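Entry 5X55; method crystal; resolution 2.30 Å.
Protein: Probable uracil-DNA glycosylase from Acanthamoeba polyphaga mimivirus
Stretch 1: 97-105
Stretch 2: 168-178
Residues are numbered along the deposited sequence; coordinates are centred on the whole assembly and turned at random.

Stretch 1 (97-105) IITEYILID
Stretch 2 (168-178) PELLFNTMNVL

The apolar centre of this contact lies where Ile-98 meets Val-177. Their CA atoms are 6.4 Å apart, both CA-to-CB bonds point toward the other stretch, and Ile-98 CD1 approaches Val-177 CG2 to 3.4 Å, a tight methyl-to-methyl contact. Ile-98 reaches this position with chi1 t (-161°) and chi2 p (53°); Val-177 has chi1 t (175°). The pairing suits a close approach: valine is short and branched at CB, so it presents a methyl without filling the gap, while the longer isoleucine extends CD1 across it. The same CD1 lies 3.5 Å from the backbone atom Asn-176 O.

Val-177 CG2 also packs against Ile-102, 3.8 Å from its CB. Ile-98 and Ile-102 are one helical turn apart, so their side chains share a flank of the helix and can meet the same valine. Ile-102 sets out sideways, with chi1 t (-166°) and chi2 p (69°), and its CD1 comes within 3.8 Å of Asn-173 ND2.

Two short helices, 98-102 and 173-177, frame this packing. They run nearly antiparallel, at 159° between their N-to-C directions, with axes 10.0 Å apart at closest approach. The register follows: Ile-98 lies opposite Val-177, Ile-102 opposite Asn-173 (CA to CA 6.8 Å), and Tyr-101 opposite Leu-170 (CA to CA 6.8 Å). In the first helix Ile-102 N donates a hydrogen bond to Ile-98 O at 3.0 Å, and Leu-103 N to Thr-99 O at 2.9 Å. Leu-103 then leaves helical geometry at phi/psi -102/84, and Ile-104 follows extended at -99/137. In the second, Val-177 N donates a hydrogen bond to Asn-173 O at 2.9 Å. Phe-172 occupies the N-cap position, and a type I turn from Leu-170 to Asn-173 leads into the helix, with Asn-173 N hydrogen-bonded to Leu-170 O at 3.1 Å.

A second apolar patch forms beside this turn. Ile-104, with chi1 m and chi2 t, points toward the other stretch and brings CD1 to 3.8 Å from Leu-170 CD2. Leu-170 starts sideways, but its m, t rotamer carries the end of the side chain nearer; its CD2 also lies 3.8 Å from Tyr-101 O.

Between the two apolar patches, Asn-173 supplies the polar link. Its ND2 donates a hydrogen bond to Tyr-101 O at 3.1 Å, with an N-H...O angle of 161°, close to straight. Asparagine suits this place because its short amide can bring a donor to the opposing backbone; chi1 is -145°, between wells, and chi2 is 7°. The amide's other end also lies close, with Asn-173 OD1 3.3 Å from Tyr-101 CB.

Tyr-101, buried and with chi1 m and chi2 -82°, places its ring near Glu-169, just before the turn. Its CD1 lies 3.6 Å from Glu-169 O, and its CE1 4.4 Å from Glu-169 CB. Glu-169 meets the ring mainly through its backbone, with CB at looser range, while its carboxylate (chi1 m, chi2 t, chi3 86°) is hydrogen-bonded elsewhere in the structure.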

# COMPACT_ATOMS: atom_id res chain seq x y z
N ILE A 97 -20.06 -6.32 -0.12
CA ILE A 97 -19.28 -6.89 -1.22
C ILE A 97 -18.07 -6.00 -1.46
O ILE A 97 -17.95 -4.92 -0.85
CB ILE A 97 -20.13 -7.03 -2.49
CG1 ILE A 97 -20.77 -5.67 -2.83
CG2 ILE A 97 -21.18 -8.12 -2.31
CD1 ILE A 97 -21.47 -5.63 -4.17
N ILE A 98 -17.18 -6.41 -2.36
CA ILE A 98 -15.83 -5.83 -2.39
C ILE A 98 -15.85 -4.37 -2.87
O ILE A 98 -15.11 -3.52 -2.36
CB ILE A 98 -14.93 -6.73 -3.26
CG1 ILE A 98 -13.46 -6.46 -2.96
CG2 ILE A 98 -15.27 -6.59 -4.77
CD1 ILE A 98 -13.10 -6.56 -1.46
N THR A 99 -16.72 -4.05 -3.82
CA THR A 99 -16.77 -2.68 -4.32
C THR A 99 -17.15 -1.69 -3.23
O THR A 99 -16.81 -0.50 -3.33
CB THR A 99 -17.75 -2.63 -5.49
OG1 THR A 99 -17.24 -3.47 -6.53
CG2 THR A 99 -17.89 -1.23 -6.03
N GLU A 100 -17.84 -2.14 -2.17
CA GLU A 100 -18.23 -1.21 -1.13
C GLU A 100 -17.03 -0.77 -0.30
O GLU A 100 -17.02 0.36 0.21
CB GLU A 100 -19.32 -1.83 -0.25
CG GLU A 100 -20.68 -1.76 -0.91
CD GLU A 100 -21.78 -2.41 -0.09
OE1 GLU A 100 -21.74 -3.65 0.08
OE2 GLU A 100 -22.68 -1.69 0.39
N TYR A 101 -16.01 -1.63 -0.18
CA TYR A 101 -14.77 -1.30 0.51
C TYR A 101 -13.76 -0.60 -0.38
O TYR A 101 -13.02 0.28 0.09
CB TYR A 101 -14.11 -2.56 1.08
CG TYR A 101 -14.91 -3.31 2.10
CD1 TYR A 101 -14.92 -2.92 3.43
CD2 TYR A 101 -15.64 -4.44 1.75
CE1 TYR A 101 -15.65 -3.60 4.38
CE2 TYR A 101 -16.37 -5.14 2.69
CZ TYR A 101 -16.37 -4.72 4.01
OH TYR A 101 -17.10 -5.42 4.94
N ILE A 102 -13.65 -0.98 -1.65
CA ILE A 102 -12.52 -0.49 -2.42
C ILE A 102 -12.94 0.70 -3.28
O ILE A 102 -12.13 1.60 -3.54
CB ILE A 102 -11.86 -1.62 -3.25
CG1 ILE A 102 -10.49 -1.17 -3.76
CG2 ILE A 102 -12.73 -2.06 -4.42
CD1 ILE A 102 -9.45 -1.04 -2.66
N LEU A 103 -14.20 0.74 -3.71
CA LEU A 103 -14.68 1.85 -4.53
C LEU A 103 -15.49 2.81 -3.65
O LEU A 103 -16.71 2.77 -3.60
CB LEU A 103 -15.50 1.35 -5.71
CG LEU A 103 -15.89 2.49 -6.64
CD1 LEU A 103 -14.64 2.97 -7.35
CD2 LEU A 103 -16.97 2.09 -7.63
N ILE A 104 -14.77 3.71 -2.98
CA ILE A 104 -15.31 4.51 -1.88
C ILE A 104 -15.70 5.89 -2.38
O ILE A 104 -14.94 6.54 -3.12
CB ILE A 104 -14.28 4.60 -0.75
CG1 ILE A 104 -14.06 3.23 -0.12
CG2 ILE A 104 -14.70 5.61 0.32
CD1 ILE A 104 -12.90 3.24 0.82
N ASP A 105 -16.85 6.38 -1.95
CA ASP A 105 -17.32 7.72 -2.25
C ASP A 105 -17.27 8.56 -0.98
O ASP A 105 -17.94 8.23 0.01
CB ASP A 105 -18.73 7.68 -2.83
CG ASP A 105 -19.30 9.06 -3.11
OD1 ASP A 105 -18.55 10.07 -3.16
OD2 ASP A 105 -20.53 9.13 -3.30
N PRO A 168 -10.98 1.16 10.73
CA PRO A 168 -10.60 -0.25 10.83
C PRO A 168 -11.24 -1.14 9.77
O PRO A 168 -10.63 -2.14 9.38
CB PRO A 168 -11.02 -0.64 12.26
CG PRO A 168 -11.85 0.44 12.75
CD PRO A 168 -11.60 1.67 11.97
N GLU A 169 -12.43 -0.81 9.27
CA GLU A 169 -12.96 -1.62 8.19
C GLU A 169 -12.21 -1.40 6.89
O GLU A 169 -12.40 -2.18 5.95
CB GLU A 169 -14.45 -1.31 7.98
CG GLU A 169 -15.33 -1.55 9.22
CD GLU A 169 -16.80 -1.19 8.97
OE1 GLU A 169 -17.55 -2.07 8.47
OE2 GLU A 169 -17.19 -0.03 9.26
N LEU A 170 -11.34 -0.39 6.82
CA LEU A 170 -10.48 -0.19 5.66
C LEU A 170 -9.02 -0.55 5.92
O LEU A 170 -8.21 -0.51 4.99
CB LEU A 170 -10.55 1.26 5.20
CG LEU A 170 -11.96 1.75 4.89
CD1 LEU A 170 -11.90 3.22 4.48
CD2 LEU A 170 -12.52 0.89 3.77
N LEU A 171 -8.68 -0.91 7.16
CA LEU A 171 -7.28 -1.12 7.55
C LEU A 171 -6.56 -2.10 6.63
O LEU A 171 -5.41 -1.87 6.22
CB LEU A 171 -7.23 -1.62 8.99
CG LEU A 171 -5.82 -1.94 9.48
CD1 LEU A 171 -5.00 -0.65 9.49
CD2 LEU A 171 -5.85 -2.59 10.85
N PHE A 172 -7.20 -3.21 6.31
CA PHE A 172 -6.59 -4.27 5.52
C PHE A 172 -7.22 -4.35 4.13
O PHE A 172 -7.33 -5.44 3.55
CB PHE A 172 -6.70 -5.61 6.26
CG PHE A 172 -5.86 -5.71 7.51
CD1 PHE A 172 -4.54 -5.29 7.53
CD2 PHE A 172 -6.40 -6.24 8.68
CE1 PHE A 172 -3.75 -5.40 8.70
CE2 PHE A 172 -5.64 -6.36 9.85
CZ PHE A 172 -4.30 -5.93 9.85
N ASN A 173 -7.63 -3.20 3.61
CA ASN A 173 -8.44 -3.11 2.38
C ASN A 173 -7.83 -3.90 1.22
O ASN A 173 -8.52 -4.69 0.56
CB ASN A 173 -8.59 -1.64 2.00
CG ASN A 173 -9.92 -1.33 1.39
OD1 ASN A 173 -10.82 -2.17 1.35
ND2 ASN A 173 -10.08 -0.10 0.92
N THR A 174 -6.55 -3.67 0.94
CA THR A 174 -5.93 -4.33 -0.20
C THR A 174 -5.91 -5.85 -0.02
O THR A 174 -6.12 -6.59 -0.99
CB THR A 174 -4.51 -3.81 -0.43
OG1 THR A 174 -4.56 -2.38 -0.52
CG2 THR A 174 -3.97 -4.34 -1.74
N MET A 175 -5.69 -6.32 1.20
CA MET A 175 -5.73 -7.76 1.47
C MET A 175 -7.14 -8.31 1.37
O MET A 175 -7.34 -9.46 0.97
CB MET A 175 -5.14 -8.07 2.85
CG MET A 175 -3.63 -7.73 2.94
SD MET A 175 -2.98 -7.47 4.60
CE MET A 175 -3.08 -9.13 5.26
N ASN A 176 -8.14 -7.51 1.75
CA ASN A 176 -9.51 -7.98 1.63
C ASN A 176 -9.95 -8.05 0.18
O ASN A 176 -10.80 -8.89 -0.17
CB ASN A 176 -10.44 -7.10 2.47
CG ASN A 176 -10.26 -7.35 3.97
OD1 ASN A 176 -10.06 -8.50 4.38
ND2 ASN A 176 -10.29 -6.29 4.78
N VAL A 177 -9.39 -7.21 -0.69
CA VAL A 177 -9.66 -7.37 -2.11
C VAL A 177 -8.88 -8.55 -2.69
O VAL A 177 -9.42 -9.34 -3.46
CB VAL A 177 -9.36 -6.08 -2.90
CG1 VAL A 177 -9.54 -6.34 -4.38
CG2 VAL A 177 -10.26 -4.95 -2.45
N LEU A 178 -7.60 -8.70 -2.34
CA LEU A 178 -6.70 -9.61 -3.05
C LEU A 178 -6.20 -10.74 -2.18
O LEU A 178 -5.35 -10.51 -1.31
CB LEU A 178 -5.50 -8.86 -3.59
CG LEU A 178 -5.58 -8.22 -4.96
CD1 LEU A 178 -4.21 -7.62 -5.29
CD2 LEU A 178 -6.02 -9.27 -5.96